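Side-chain contacts in single-strand DNA-binding protein (Agrobacterium tumefaciens, PDB 3BTP), which binds single-stranded but not double-stranded DNA, whatever its sequence, and mediates nuclear uptake of the single-stranded T-DNA copies during plant transformation: residues A[140-143]-A[144-148]; A[250-253]-A[254-257]. One frame throughout, in Å; residues are numbered along the deposited sequence.

In the fold
Contact 1 is the short helix 142-147 with its entry and exit, at the surface, coming in sequence between strands 127-132 and 149-153 of a four-stranded antiparallel sheet and packing on strand 117-124. Contact 2, the loop segment 250-257, which ends in a beta turn, follows later, between strands 243-245 and 263-266. Their centres are about 14 Å apart and they meet at the C-terminal end of the helix, where NE2 of Q255 lies 3.2 Å from O of A147, at best a weak hydrogen bond. CG of Q255 packs against O of N146 at 3.4 Å, and F254 reaches the A147 carbonyl. The centres lie about 30 and 24 Å from that of the chain.

Contact 1: A[140-143]-A[144-148]; sequences PTKA and EFNAS
P140 lies on the ring of F145 at the start of the short helix 142-147, for which T141 is the N-cap residue. The pyrrolidine covers one face: CB stands 3.9 Å from the ring centroid, almost along the ring normal, a CH-pi contact, while CD and CG reach CZ. F145 can meet the proline because its CG is turned anti to its own carbonyl carbon (chi1 -77°), which swings the ring back along the helix toward its N-terminal end. Further out, F145 packs on Y117 and L119 of strand 117-124, and P140 on L119 too, so the pair joins the helix start to the sheet. E144 runs fully extended, and its OE1 comes within 3.7 Å of P140 CB, an apolar neighbour for a carboxylate oxygen.

The first turn's carbonyls are taken up in order. T141 O receives F145 N at 3.0 Å in an almost straight bond, and K142 O receives N146 N at 2.8 Å. A143 O has a poorer donor: A147 N is 2.9 Å away, but the angle of 120° makes that bond weak. A147 N also bonds to E144 O. The same E144 O takes both donors of S148, the first residue beyond the helix: the backbone N and the hydroxyl. Three groups thus converge on one acceptor. F145 O is satisfied from outside by R150 NH1. The S148 hydroxyl donates at 2.9 Å to E144 O from above the carbonyl plane, 41° out of it.

Contact 2: A[250-253]-A[254-257]; sequences YEHQ and FQAG
A256 puts its methyl on the ring of Y250 where the chain folds back through a type I beta turn from F254 to G257. CB of A256 lies 3.6 Å from the ring centroid, a CH-pi contact over the face. It is offset toward the rim at the root of the ring, so the ring atom nearest to A256 CB is Y250 CG, at 3.3 Å. CG of Y250 is anti to the carbonyl carbon (chi1 -69°), and the ring extends past the methyl toward helix 162-167, where it meets P163 and L164. P163 also touches A256, so both partners pack against the same proline.

A backbone bond accompanies the pairing. H252 O accepts A256 N at 2.9 Å, with an N-H...O angle of 150°, consistent with its holding the A256 methyl beside Y250. The turn has a bond of its own, from G257 N to F254 O at 3.0 Å; at G257 a side chain would press on the preceding carbonyl. On the other flank Q255 bends at chi2 (92°), which carries its amide back toward H252; OE1 ends 3.4 Å from H252 CB. The imidazole of H252 has CG of E251 over the centre of one face.

Outside this shell, E251 is joined by a backbone hydrogen bond to Q216, and Q255 packs on F214. Y250 also packs on the backbone of a chain of another protein, and its OH is hydrogen-bonded to N of an ammonium ion, probably from the crystallisation liquor.

Contact 1: A[140-143]-A[144-148]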
ATOM      1  N   PRO A 140      18.748  24.168  -9.319  1.00 33.40           N
ATOM      2  CA  PRO A 140      19.431  23.234 -10.248  1.00 31.75           C
ATOM      3  C   PRO A 140      19.024  23.544 -11.693  1.00 30.20           C
ATOM      4  O   PRO A 140      17.954  24.020 -11.906  1.00 28.56           O
ATOM      5  CB  PRO A 140      18.958  21.857  -9.789  1.00 30.37           C
ATOM      6  CG  PRO A 140      18.409  22.047  -8.471  1.00 31.45           C
ATOM      7  CD  PRO A 140      17.805  23.455  -8.443  1.00 32.66           C
ATOM      8  N   THR A 141      19.928  23.348 -12.641  1.00 30.37           N
ATOM      9  CA  THR A 141      19.621  23.543 -14.063  1.00 31.22           C
ATOM     10  C   THR A 141      18.856  22.331 -14.553  1.00 31.62           C
ATOM     11  O   THR A 141      18.692  21.330 -13.804  1.00 31.11           O
ATOM     12  CB  THR A 141      20.930  23.731 -14.936  1.00 31.71           C
ATOM     13  OG1 THR A 141      21.826  22.640 -14.689  1.00 32.35           O
ATOM     14  CG2 THR A 141      21.651  25.050 -14.600  1.00 31.64           C
ATOM     15  N   LYS A 142      18.445  22.379 -15.814  1.00 32.66           N
ATOM     16  CA  LYS A 142      17.550  21.355 -16.367  1.00 34.26           C
ATOM     17  C   LYS A 142      18.380  20.106 -16.500  1.00 33.93           C
ATOM     18  O   LYS A 142      17.877  19.000 -16.225  1.00 34.06           O
ATOM     19  CB  LYS A 142      16.840  21.808 -17.659  1.00 34.84           C
ATOM     20  CG  LYS A 142      17.335  21.262 -18.952  1.00 40.08           C
ATOM     21  CD  LYS A 142      16.236  20.902 -19.957  1.00 43.16           C
ATOM     22  CE  LYS A 142      15.090  21.864 -19.939  1.00 46.30           C
ATOM     23  NZ  LYS A 142      14.207  21.483 -21.100  1.00 50.06           N
ATOM     24  N   ALA A 143      19.678  20.304 -16.783  1.00 31.95           N
ATOM     25  CA  ALA A 143      20.654  19.207 -16.881  1.00 30.91           C
ATOM     26  C   ALA A 143      20.833  18.447 -15.544  1.00 30.15           C
ATOM     27  O   ALA A 143      20.853  17.205 -15.491  1.00 28.21           O
ATOM     28  CB  ALA A 143      22.039  19.760 -17.373  1.00 29.97           C
ATOM     29  N   GLU A 144      21.057  19.220 -14.485  1.00 29.10           N
ATOM     30  CA  GLU A 144      21.137  18.652 -13.159  1.00 28.85           C
ATOM     31  C   GLU A 144      19.843  17.862 -12.774  1.00 26.79           C
ATOM     32  O   GLU A 144      19.902  16.687 -12.381  1.00 27.26           O
ATOM     33  CB  GLU A 144      21.478  19.732 -12.128  1.00 28.05           C
ATOM     34  CG  GLU A 144      21.702  19.001 -10.770  1.00 32.61           C
ATOM     35  CD  GLU A 144      22.050  19.891  -9.586  1.00 34.25           C
ATOM     36  OE1 GLU A 144      22.531  21.074  -9.760  1.00 34.38           O
ATOM     37  OE2 GLU A 144      21.867  19.336  -8.473  1.00 33.85           O
ATOM     38  N   PHE A 145      18.692  18.498 -12.935  1.00 26.11           N
ATOM     39  CA  PHE A 145      17.366  17.826 -12.788  1.00 25.41           C
ATOM     40  C   PHE A 145      17.283  16.535 -13.601  1.00 25.40           C
ATOM     41  O   PHE A 145      16.907  15.493 -13.055  1.00 26.11           O
ATOM     42  CB  PHE A 145      16.201  18.760 -13.154  1.00 23.58           C
ATOM     43  CG  PHE A 145      15.851  19.805 -12.085  1.00 23.12           C
ATOM     44  CD1 PHE A 145      15.552  19.412 -10.764  1.00 18.65           C
ATOM     45  CD2 PHE A 145      15.701  21.183 -12.435  1.00 22.12           C
ATOM     46  CE1 PHE A 145      15.171  20.307  -9.832  1.00 16.55           C
ATOM     47  CE2 PHE A 145      15.328  22.164 -11.475  1.00 20.60           C
ATOM     48  CZ  PHE A 145      15.069  21.724 -10.144  1.00 23.40           C
ATOM     49  N   ASN A 146      17.624  16.576 -14.897  1.00 26.31           N
ATOM     50  CA  ASN A 146      17.587  15.390 -15.763  1.00 24.85           C
ATOM     51  C   ASN A 146      18.640  14.324 -15.572  1.00 26.38           C
ATOM     52  O   ASN A 146      18.489  13.211 -16.120  1.00 27.70           O
ATOM     53  CB  ASN A 146      17.491  15.759 -17.238  1.00 26.19           C
ATOM     54  CG  ASN A 146      16.069  16.290 -17.627  1.00 27.55           C
ATOM     55  OD1 ASN A 146      15.944  17.115 -18.521  1.00 28.01           O
ATOM     56  ND2 ASN A 146      15.019  15.831 -16.920  1.00 23.29           N
ATOM     57  N   ALA A 147      19.699  14.627 -14.826  1.00 26.38           N
ATOM     58  CA  ALA A 147      20.822  13.701 -14.545  1.00 26.18           C
ATOM     59  C   ALA A 147      20.666  13.034 -13.204  1.00 26.49           C
ATOM     60  O   ALA A 147      21.290  11.997 -12.954  1.00 26.78           O
ATOM     61  CB  ALA A 147      22.155  14.467 -14.511  1.00 26.38           C
ATOM     62  N   SER A 148      19.912  13.686 -12.303  1.00 26.13           N
ATOM     63  CA  SER A 148      19.577  13.118 -10.979  1.00 25.48           C
ATOM     64  C   SER A 148      18.527  12.020 -11.094  1.00 25.56           C
ATOM     65  O   SER A 148      17.697  12.039 -12.022  1.00 24.39           O
ATOM     66  CB  SER A 148      19.010  14.213 -10.030  1.00 25.12           C
ATOM     67  OG  SER A 148      19.942  15.254  -9.913  1.00 28.28           O
TER

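Contact 2: A[250-253]-A[254-257]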
ATOM      1  N   TYR A 250      15.634  -0.334 -17.608  1.00 24.56           N
ATOM      2  CA  TYR A 250      15.427   0.981 -18.172  1.00 26.16           C
ATOM      3  C   TYR A 250      16.690   1.354 -18.918  1.00 26.45           C
ATOM      4  O   TYR A 250      17.775   1.007 -18.469  1.00 28.23           O
ATOM      5  CB  TYR A 250      15.168   2.013 -17.043  1.00 24.60           C
ATOM      6  CG  TYR A 250      13.857   1.866 -16.310  1.00 22.32           C
ATOM      7  CD1 TYR A 250      12.694   2.335 -16.865  1.00 23.07           C
ATOM      8  CD2 TYR A 250      13.781   1.240 -15.038  1.00 21.85           C
ATOM      9  CE1 TYR A 250      11.470   2.216 -16.188  1.00 19.22           C
ATOM     10  CE2 TYR A 250      12.536   1.114 -14.349  1.00 19.02           C
ATOM     11  CZ  TYR A 250      11.414   1.626 -14.941  1.00 20.34           C
ATOM     12  OH  TYR A 250      10.180   1.521 -14.330  1.00 21.61           O
ATOM     13  N   GLU A 251      16.546   2.077 -20.035  1.00 28.06           N
ATOM     14  CA  GLU A 251      17.675   2.639 -20.747  1.00 28.40           C
ATOM     15  C   GLU A 251      18.521   3.582 -19.853  1.00 28.61           C
ATOM     16  O   GLU A 251      19.724   3.606 -19.970  1.00 29.62           O
ATOM     17  CB  GLU A 251      17.194   3.417 -21.949  1.00 29.88           C
ATOM     18  CG  GLU A 251      18.370   4.133 -22.634  1.00 32.85           C
ATOM     19  CD  GLU A 251      18.037   4.729 -23.973  1.00 41.65           C
ATOM     20  OE1 GLU A 251      16.846   4.689 -24.408  1.00 45.68           O
ATOM     21  OE2 GLU A 251      18.994   5.254 -24.613  1.00 46.93           O
ATOM     22  N   HIS A 252      17.887   4.391 -19.006  1.00 28.15           N
ATOM     23  CA  HIS A 252      18.577   5.285 -18.050  1.00 27.02           C
ATOM     24  C   HIS A 252      18.326   4.776 -16.639  1.00 26.09           C
ATOM     25  O   HIS A 252      17.343   5.188 -15.946  1.00 26.96           O
ATOM     26  CB  HIS A 252      18.027   6.709 -18.223  1.00 28.11           C
ATOM     27  CG  HIS A 252      18.087   7.196 -19.642  1.00 30.06           C
ATOM     28  ND1 HIS A 252      16.973   7.257 -20.464  1.00 32.79           N
ATOM     29  CD2 HIS A 252      19.128   7.659 -20.379  1.00 30.26           C
ATOM     30  CE1 HIS A 252      17.332   7.715 -21.652  1.00 32.47           C
ATOM     31  NE2 HIS A 252      18.635   7.973 -21.622  1.00 32.55           N
ATOM     32  N   GLN A 253      19.159   3.843 -16.226  1.00 24.28           N
ATOM     33  CA  GLN A 253      18.936   3.111 -15.009  1.00 25.51           C
ATOM     34  C   GLN A 253      18.986   3.959 -13.755  1.00 24.62           C
ATOM     35  O   GLN A 253      18.172   3.768 -12.894  1.00 24.93           O
ATOM     36  CB  GLN A 253      19.903   1.947 -14.849  1.00 26.33           C
ATOM     37  CG  GLN A 253      19.886   0.891 -15.974  1.00 30.90           C
ATOM     38  CD  GLN A 253      20.387  -0.471 -15.427  1.00 38.42           C
ATOM     39  OE1 GLN A 253      19.563  -1.373 -15.050  1.00 41.37           O
ATOM     40  NE2 GLN A 253      21.705  -0.607 -15.320  1.00 32.27           N
ATOM     41  N   PHE A 254      19.950   4.850 -13.627  1.00 23.37           N
ATOM     42  CA  PHE A 254      20.068   5.636 -12.408  1.00 22.56           C
ATOM     43  C   PHE A 254      18.853   6.579 -12.269  1.00 22.62           C
ATOM     44  O   PHE A 254      18.208   6.581 -11.247  1.00 23.49           O
ATOM     45  CB  PHE A 254      21.387   6.430 -12.332  1.00 20.80           C
ATOM     46  CG  PHE A 254      21.445   7.329 -11.122  1.00 21.11           C
ATOM     47  CD1 PHE A 254      21.368   6.804  -9.838  1.00 17.40           C
ATOM     48  CD2 PHE A 254      21.521   8.689 -11.264  1.00 22.62           C
ATOM     49  CE1 PHE A 254      21.347   7.663  -8.721  1.00 19.95           C
ATOM     50  CE2 PHE A 254      21.501   9.523 -10.164  1.00 21.63           C
ATOM     51  CZ  PHE A 254      21.444   9.000  -8.912  1.00 20.88           C
ATOM     52  N   GLN A 255      18.545   7.335 -13.316  1.00 23.00           N
ATOM     53  CA  GLN A 255      17.468   8.282 -13.350  1.00 23.41           C
ATOM     54  C   GLN A 255      16.110   7.681 -13.193  1.00 24.23           C
ATOM     55  O   GLN A 255      15.234   8.358 -12.675  1.00 25.15           O
ATOM     56  CB  GLN A 255      17.468   9.024 -14.660  1.00 23.20           C
ATOM     57  CG  GLN A 255      18.561  10.043 -14.798  1.00 28.24           C
ATOM     58  CD  GLN A 255      19.784   9.453 -15.454  1.00 33.34           C
ATOM     59  OE1 GLN A 255      19.783   8.295 -15.847  1.00 32.02           O
ATOM     60  NE2 GLN A 255      20.855  10.237 -15.539  1.00 38.22           N
ATOM     61  N   ALA A 256      15.912   6.453 -13.711  1.00 24.22           N
ATOM     62  CA  ALA A 256      14.671   5.705 -13.546  1.00 23.66           C
ATOM     63  C   ALA A 256      14.458   5.196 -12.133  1.00 23.69           C
ATOM     64  O   ALA A 256      13.373   4.768 -11.818  1.00 24.04           O
ATOM     65  CB  ALA A 256      14.570   4.568 -14.553  1.00 21.04           C
ATOM     66  N   GLY A 257      15.469   5.251 -11.272  1.00 25.82           N
ATOM     67  CA  GLY A 257      15.300   4.801  -9.861  1.00 27.54           C
ATOM     68  C   GLY A 257      15.744   3.358  -9.654  1.00 30.49           C
ATOM     69  O   GLY A 257      15.689   2.809  -8.530  1.00 30.11           O
TER